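Local coordinates for protein colicin-B (Escherichia coli, PDB 1RH1) that forms pores in the cytoplasmic membrane of Escherichia coli and close relatives, depolarising it and dissipating the energy of the cell, at residues S53-A58 against V200-R205; N400-G405 against D419-A424. One frame throughout, in Å; residues are numbered along the deposited sequence.

Contact 1: residues S53-A58 against V200-R205; sequences SPQGIA and VPDRSR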
ATOM      1  N   SER A  53     -28.312 -32.560 -22.608  1.00 14.53           N
ATOM      2  CA  SER A  53     -29.312 -32.896 -21.611  1.00 13.92           C
ATOM      3  C   SER A  53     -30.240 -31.736 -21.215  1.00 10.10           C
ATOM      4  O   SER A  53     -29.791 -30.597 -21.018  1.00  9.45           O
ATOM      5  CB  SER A  53     -28.593 -33.444 -20.390  1.00 15.27           C
ATOM      6  OG  SER A  53     -29.520 -34.143 -19.574  1.00 20.21           O
ATOM      7  N   PRO A  54     -31.556 -32.027 -21.098  1.00  5.27           N
ATOM      8  CA  PRO A  54     -32.644 -31.083 -20.862  1.00  2.53           C
ATOM      9  C   PRO A  54     -32.679 -30.421 -19.522  1.00  4.93           C
ATOM     10  O   PRO A  54     -33.522 -29.551 -19.315  1.00  4.03           O
ATOM     11  CB  PRO A  54     -33.887 -31.859 -21.089  1.00  2.00           C
ATOM     12  CG  PRO A  54     -33.458 -33.206 -20.580  1.00  2.03           C
ATOM     13  CD  PRO A  54     -32.124 -33.358 -21.263  1.00  4.06           C
ATOM     14  N   GLN A  55     -31.783 -30.894 -18.635  1.00  5.01           N
ATOM     15  CA  GLN A  55     -31.560 -30.382 -17.294  1.00  4.34           C
ATOM     16  C   GLN A  55     -31.394 -28.895 -17.242  1.00  3.86           C
ATOM     17  O   GLN A  55     -31.733 -28.266 -16.252  1.00  6.79           O
ATOM     18  CB  GLN A  55     -30.338 -30.993 -16.715  1.00  6.08           C
ATOM     19  CG  GLN A  55     -30.673 -32.433 -16.438  1.00 16.11           C
ATOM     20  CD  GLN A  55     -29.579 -33.284 -15.811  1.00 19.37           C
ATOM     21  OE1 GLN A  55     -29.671 -34.522 -15.800  1.00 22.42           O
ATOM     22  NE2 GLN A  55     -28.528 -32.663 -15.276  1.00 17.77           N
ATOM     23  N   GLY A  56     -30.848 -28.337 -18.316  1.00  7.30           N
ATOM     24  CA  GLY A  56     -30.731 -26.903 -18.458  1.00  9.91           C
ATOM     25  C   GLY A  56     -29.303 -26.404 -18.423  1.00 11.49           C
ATOM     26  O   GLY A  56     -29.029 -25.261 -18.802  1.00 12.57           O
ATOM     27  N   ILE A  57     -28.384 -27.256 -17.972  1.00  7.97           N
ATOM     28  CA  ILE A  57     -27.024 -26.800 -17.840  1.00  7.84           C
ATOM     29  C   ILE A  57     -26.257 -27.146 -19.093  1.00  6.11           C
ATOM     30  O   ILE A  57     -26.540 -28.145 -19.779  1.00  6.55           O
ATOM     31  CB  ILE A  57     -26.322 -27.433 -16.583  1.00  6.76           C
ATOM     32  CG1 ILE A  57     -26.234 -28.948 -16.664  1.00  5.17           C
ATOM     33  CG2 ILE A  57     -27.103 -26.977 -15.355  1.00  2.00           C
ATOM     34  CD1 ILE A  57     -25.312 -29.575 -15.620  1.00 10.21           C
ATOM     35  N   ALA A  58     -25.276 -26.248 -19.316  1.00  4.22           N
ATOM     36  CA  ALA A  58     -24.316 -26.377 -20.394  1.00  2.00           C
ATOM     37  C   ALA A  58     -23.463 -27.626 -20.256  1.00  2.00           C
ATOM     38  O   ALA A  58     -23.478 -28.210 -19.178  1.00  2.00           O
ATOM     39  CB  ALA A  58     -23.446 -25.178 -20.378  1.00  2.00           C
ATOM     40  N   VAL A 200     -28.724 -26.076  -8.635  1.00  8.27           N
ATOM     41  CA  VAL A 200     -29.267 -25.692  -9.933  1.00  9.08           C
ATOM     42  C   VAL A 200     -30.480 -26.565 -10.234  1.00  9.38           C
ATOM     43  O   VAL A 200     -30.372 -27.784 -10.143  1.00 10.53           O
ATOM     44  CB  VAL A 200     -28.183 -25.866 -11.046  1.00  8.46           C
ATOM     45  CG1 VAL A 200     -28.745 -25.507 -12.404  1.00  7.97           C
ATOM     46  CG2 VAL A 200     -27.025 -24.911 -10.815  1.00  7.85           C
ATOM     47  N   PRO A 201     -31.638 -25.998 -10.579  1.00  6.83           N
ATOM     48  CA  PRO A 201     -32.801 -26.700 -11.092  1.00  6.69           C
ATOM     49  C   PRO A 201     -32.702 -27.455 -12.391  1.00  6.65           C
ATOM     50  O   PRO A 201     -32.131 -26.992 -13.376  1.00  7.40           O
ATOM     51  CB  PRO A 201     -33.873 -25.665 -11.180  1.00  4.39           C
ATOM     52  CG  PRO A 201     -33.122 -24.368 -11.236  1.00  6.41           C
ATOM     53  CD  PRO A 201     -31.981 -24.622 -10.276  1.00  7.38           C
ATOM     54  N   ASP A 202     -33.318 -28.638 -12.304  1.00 10.30           N
ATOM     55  CA  ASP A 202     -33.485 -29.562 -13.399  1.00  9.60           C
ATOM     56  C   ASP A 202     -34.658 -29.095 -14.236  1.00 10.99           C
ATOM     57  O   ASP A 202     -35.812 -29.252 -13.836  1.00 16.07           O
ATOM     58  CB  ASP A 202     -33.792 -30.973 -12.898  1.00  9.15           C
ATOM     59  CG  ASP A 202     -33.641 -32.046 -13.982  1.00 14.98           C
ATOM     60  OD1 ASP A 202     -33.352 -33.197 -13.655  1.00 21.17           O
ATOM     61  OD2 ASP A 202     -33.789 -31.759 -15.166  1.00 15.70           O
ATOM     62  N   ARG A 203     -34.357 -28.577 -15.426  1.00 10.80           N
ATOM     63  CA  ARG A 203     -35.377 -28.140 -16.354  1.00 11.55           C
ATOM     64  C   ARG A 203     -36.179 -29.310 -16.908  1.00 12.11           C
ATOM     65  O   ARG A 203     -37.278 -29.065 -17.407  1.00 15.97           O
ATOM     66  CB  ARG A 203     -34.750 -27.395 -17.514  1.00 16.03           C
ATOM     67  CG  ARG A 203     -34.986 -25.896 -17.513  1.00 25.23           C
ATOM     68  CD  ARG A 203     -34.284 -25.174 -16.360  1.00 34.48           C
ATOM     69  NE  ARG A 203     -32.828 -25.198 -16.500  1.00 41.32           N
ATOM     70  CZ  ARG A 203     -32.010 -24.293 -15.940  1.00 42.84           C
ATOM     71  NH1 ARG A 203     -32.478 -23.278 -15.198  1.00 44.14           N
ATOM     72  NH2 ARG A 203     -30.697 -24.410 -16.141  1.00 42.09           N
ATOM     73  N   SER A 204     -35.692 -30.569 -16.841  1.00 11.68           N
ATOM     74  CA  SER A 204     -36.423 -31.727 -17.349  1.00 10.04           C
ATOM     75  C   SER A 204     -37.352 -32.381 -16.354  1.00 12.61           C
ATOM     76  O   SER A 204     -38.287 -33.059 -16.772  1.00 12.03           O
ATOM     77  CB  SER A 204     -35.502 -32.829 -17.840  1.00  5.22           C
ATOM     78  OG  SER A 204     -34.802 -33.615 -16.888  1.00  2.00           O
ATOM     79  N   ARG A 205     -37.106 -32.200 -15.043  1.00 16.76           N
ATOM     80  CA  ARG A 205     -37.899 -32.799 -13.975  1.00 14.13           C
ATOM     81  C   ARG A 205     -38.231 -31.711 -12.962  1.00 14.46           C
ATOM     82  O   ARG A 205     -37.588 -31.605 -11.926  1.00 11.05           O
ATOM     83  CB  ARG A 205     -37.077 -33.905 -13.368  1.00 11.48           C
ATOM     84  CG  ARG A 205     -37.953 -34.964 -12.763  1.00 22.94           C
ATOM     85  CD  ARG A 205     -37.612 -36.355 -13.316  1.00 30.34           C
ATOM     86  NE  ARG A 205     -38.160 -36.597 -14.648  1.00 36.47           N
ATOM     87  CZ  ARG A 205     -37.451 -36.457 -15.781  1.00 39.34           C
ATOM     88  NH1 ARG A 205     -36.164 -36.074 -15.763  1.00 41.83           N
ATOM     89  NH2 ARG A 205     -38.045 -36.703 -16.953  1.00 38.27           N
TER
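Arg203 wraps round the carbonyl of Gln55, giving it a backbone bond and a weaker side-chain bond. Its N donates to Gln55 O at 2.8 Å in a nearly straight bond (176° at the hydrogen), coming from above the carbonyl plane. The chain then bends at chi2 and chi3 and folds back, so that NE makes a second, weak hydrogen bond to the same Gln55 O at 3.3 Å. Gly56 CA lies at the edge of the guanidinium, in its plane, and Pro201 O sits over the centre of one face; Gly56, with no side chain, lets its CA come to 3.3 Å from Arg203 NE. Beside this, the side chains of Asp202 and Gln55 cross obliquely, carboxylate and amide planes 59° apart. The touching is done by Asp202 OD2, which lies 3.4 Å from Gln55 CG. The same oxygen closes an Asx turn by accepting from Ser204 N at 2.8 Å on its anti side, and it takes Ser204 OG at 2.7 Å on its syn side, both from one face of the carboxylate. Ser204, fixed in this way, presses CB against Pro54 CG at 3.4 Å. Toward the strand, Ile57 CG2 meets Val200 CG1 at 3.7 Å, and Ile210 of the neighbouring strand 209-210 adjoins Gln55, Ile57 and Asp202. The hydrogen bonds that join loop 53-58 to the turn after strand 189-201 thus converge on one backbone carbonyl, while the Asp202 charge is engaged within its own turn, where the two Ser204 donors would help to stabilise it.

Contact 2: residues N400-G405 against D419-A424; sequences NAEDMG and DYAIKA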
ATOM      1  N   ASN A 400      28.614  26.486  11.360  1.00  2.81           N
ATOM      2  CA  ASN A 400      28.956  25.827  10.117  1.00  2.99           C
ATOM      3  C   ASN A 400      27.634  25.446   9.483  1.00  4.36           C
ATOM      4  O   ASN A 400      27.016  24.427   9.765  1.00  8.82           O
ATOM      5  CB  ASN A 400      29.797  24.597  10.407  1.00  2.00           C
ATOM      6  CG  ASN A 400      30.335  23.841   9.210  1.00  2.00           C
ATOM      7  OD1 ASN A 400      31.279  23.065   9.331  1.00  2.58           O
ATOM      8  ND2 ASN A 400      29.776  24.011   8.024  1.00  5.17           N
ATOM      9  N   ALA A 401      27.171  26.342   8.622  1.00  8.62           N
ATOM     10  CA  ALA A 401      25.973  26.122   7.851  1.00  6.26           C
ATOM     11  C   ALA A 401      26.190  24.906   6.984  1.00  7.97           C
ATOM     12  O   ALA A 401      25.283  24.088   6.929  1.00 14.04           O
ATOM     13  CB  ALA A 401      25.711  27.299   6.965  1.00  9.66           C
ATOM     14  N   GLU A 402      27.387  24.716   6.397  1.00  7.11           N
ATOM     15  CA  GLU A 402      27.657  23.601   5.500  1.00 10.43           C
ATOM     16  C   GLU A 402      27.535  22.242   6.116  1.00  6.42           C
ATOM     17  O   GLU A 402      27.146  21.313   5.421  1.00  6.24           O
ATOM     18  CB  GLU A 402      29.051  23.646   4.907  1.00 14.80           C
ATOM     19  CG  GLU A 402      29.306  24.700   3.833  1.00 21.65           C
ATOM     20  CD  GLU A 402      28.929  24.331   2.402  1.00 25.26           C
ATOM     21  OE1 GLU A 402      28.702  23.153   2.089  1.00 25.85           O
ATOM     22  OE2 GLU A 402      28.892  25.256   1.591  1.00 28.20           O
ATOM     23  N   ASP A 403      27.863  22.086   7.394  1.00  7.52           N
ATOM     24  CA  ASP A 403      27.694  20.776   8.003  1.00  9.57           C
ATOM     25  C   ASP A 403      26.268  20.523   8.499  1.00 10.75           C
ATOM     26  O   ASP A 403      25.811  19.376   8.464  1.00  9.27           O
ATOM     27  CB  ASP A 403      28.693  20.614   9.141  1.00 15.53           C
ATOM     28  CG  ASP A 403      28.978  19.139   9.396  1.00 20.04           C
ATOM     29  OD1 ASP A 403      29.487  18.421   8.508  1.00 19.55           O
ATOM     30  OD2 ASP A 403      28.657  18.719  10.507  1.00 23.16           O
ATOM     31  N   MET A 404      25.536  21.582   8.900  1.00  9.32           N
ATOM     32  CA  MET A 404      24.120  21.509   9.239  1.00  9.60           C
ATOM     33  C   MET A 404      23.329  21.118   7.992  1.00 11.07           C
ATOM     34  O   MET A 404      22.256  20.507   8.054  1.00 12.64           O
ATOM     35  CB  MET A 404      23.640  22.858   9.748  1.00  8.18           C
ATOM     36  CG  MET A 404      22.194  22.880  10.238  1.00  6.00           C
ATOM     37  SD  MET A 404      21.765  21.609  11.457  1.00  2.00           S
ATOM     38  CE  MET A 404      22.793  22.257  12.727  1.00  2.52           C
ATOM     39  N   GLY A 405      23.917  21.479   6.842  1.00  9.86           N
ATOM     40  CA  GLY A 405      23.417  21.111   5.539  1.00  9.80           C
ATOM     41  C   GLY A 405      23.592  19.619   5.365  1.00 13.07           C
ATOM     42  O   GLY A 405      22.610  18.905   5.214  1.00 10.20           O
ATOM     43  N   ASP A 419      21.535  21.286  -0.690  1.00 16.29           N
ATOM     44  CA  ASP A 419      20.786  22.441  -1.171  1.00 10.72           C
ATOM     45  C   ASP A 419      20.254  23.153   0.060  1.00  8.31           C
ATOM     46  O   ASP A 419      19.680  24.236   0.007  1.00  4.67           O
ATOM     47  CB  ASP A 419      19.615  21.983  -1.971  1.00 13.38           C
ATOM     48  CG  ASP A 419      19.708  22.194  -3.471  1.00 20.99           C
ATOM     49  OD1 ASP A 419      18.692  21.978  -4.135  1.00 25.67           O
ATOM     50  OD2 ASP A 419      20.766  22.572  -3.982  1.00 25.94           O
ATOM     51  N   TYR A 420      20.385  22.387   1.154  1.00  5.69           N
ATOM     52  CA  TYR A 420      20.043  22.685   2.515  1.00  3.00           C
ATOM     53  C   TYR A 420      21.142  23.456   3.146  1.00  3.59           C
ATOM     54  O   TYR A 420      20.830  24.180   4.081  1.00  5.72           O
ATOM     55  CB  TYR A 420      19.840  21.433   3.327  1.00  2.00           C
ATOM     56  CG  TYR A 420      18.508  20.779   3.013  1.00  4.49           C
ATOM     57  CD1 TYR A 420      18.333  20.059   1.833  1.00  3.66           C
ATOM     58  CD2 TYR A 420      17.457  20.925   3.907  1.00  2.00           C
ATOM     59  CE1 TYR A 420      17.107  19.492   1.545  1.00  2.25           C
ATOM     60  CE2 TYR A 420      16.226  20.351   3.620  1.00  2.45           C
ATOM     61  CZ  TYR A 420      16.062  19.633   2.440  1.00  2.51           C
ATOM     62  OH  TYR A 420      14.855  19.018   2.174  1.00  7.09           O
ATOM     63  N   ALA A 421      22.402  23.342   2.704  1.00  2.00           N
ATOM     64  CA  ALA A 421      23.450  24.156   3.297  1.00  2.00           C
ATOM     65  C   ALA A 421      23.179  25.641   3.111  1.00  3.56           C
ATOM     66  O   ALA A 421      23.420  26.447   4.003  1.00  6.36           O
ATOM     67  CB  ALA A 421      24.756  23.841   2.659  1.00  5.64           C
ATOM     68  N   ILE A 422      22.591  25.929   1.940  1.00  3.30           N
ATOM     69  CA  ILE A 422      22.140  27.227   1.474  1.00  2.00           C
ATOM     70  C   ILE A 422      21.028  27.723   2.356  1.00  5.65           C
ATOM     71  O   ILE A 422      21.058  28.889   2.755  1.00  8.76           O
ATOM     72  CB  ILE A 422      21.639  27.117   0.030  1.00  2.00           C
ATOM     73  CG1 ILE A 422      22.803  26.752  -0.867  1.00  4.42           C
ATOM     74  CG2 ILE A 422      21.042  28.408  -0.433  1.00  2.00           C
ATOM     75  CD1 ILE A 422      22.472  26.511  -2.352  1.00  4.45           C
ATOM     76  N   LYS A 423      20.056  26.858   2.664  1.00  5.24           N
ATOM     77  CA  LYS A 423      18.922  27.248   3.500  1.00  3.81           C
ATOM     78  C   LYS A 423      19.341  27.488   4.932  1.00  3.18           C
ATOM     79  O   LYS A 423      18.958  28.485   5.547  1.00  2.00           O
ATOM     80  CB  LYS A 423      17.855  26.173   3.452  1.00  2.52           C
ATOM     81  CG  LYS A 423      17.401  25.982   2.013  1.00  7.82           C
ATOM     82  CD  LYS A 423      16.134  25.167   1.937  1.00  9.39           C
ATOM     83  CE  LYS A 423      15.545  25.203   0.526  1.00  9.45           C
ATOM     84  NZ  LYS A 423      16.227  24.287  -0.366  1.00 12.01           N
ATOM     85  N   ALA A 424      20.211  26.590   5.407  1.00  2.00           N
ATOM     86  CA  ALA A 424      20.797  26.685   6.731  1.00  3.81           C
ATOM     87  C   ALA A 424      21.648  27.944   6.865  1.00  3.10           C
ATOM     88  O   ALA A 424      21.636  28.562   7.923  1.00  6.93           O
ATOM     89  CB  ALA A 424      21.672  25.488   7.000  1.00  2.61           C
TER
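Ala401, Gly405, Ala421 and Ala424 bring two helices together through small residues, and the axes of segments 401-405 and 420-424 approach to 7.4 Å. The closest meeting is backbone on backbone: Gly405 CA lies 3.7 Å from Ala421 N and also touches the carbonyl carbon of Tyr420. Gly405, with no side chain, lets the two backbones meet directly. Methyl groups make further close contacts. Ala401 CB rests against Ala421 O at 3.8 Å, while Ala424 CB reaches Ala401 O at 3.9 Å and Met404 CG at 4.2 Å. Short helix 401-406 and the start of helix 420-435, joined by a connection of 13 residues, form a helical pair in the pore-forming domain of this channel-forming colicin, the N-to-C directions of 401-405 and 420-424 lying 131° apart. The longer side chains carry the packing to a third helix, 457-472. Met404 has CG anti to the backbone N (chi1 -176°) and bends beyond it, its side chain meeting Thr467 and Ser470. Tyr420 starts toward Gly405, but its ring leads away to Val459 and Leu463 and stacks with Phe415. No hydrogen bond crosses the interface; at its exposed margin Glu402 OE1 comes to 4.0 Å from Ala421 CB.

Overall arrangement
From the N terminus, the chain passes through strand 20-22 and an incompletely modelled loop before 53-58, then runs through 141 residues containing much of the N-terminal beta structure. Contact 1 closes that long loop, bringing 53-58 to the end of strand 189-201. Further strands follow, and the long helix 291-340 runs on into the helical C-terminal region. There contact 2 closes a much shorter loop, joining helix 401-406 to helix 420-435. The contacts are in series, neither nested nor crossed, and lie on opposite sides of the chain's centre, with their own centres 80 Å apart. Each ties together parts of a different region, one largely beta and the other helical.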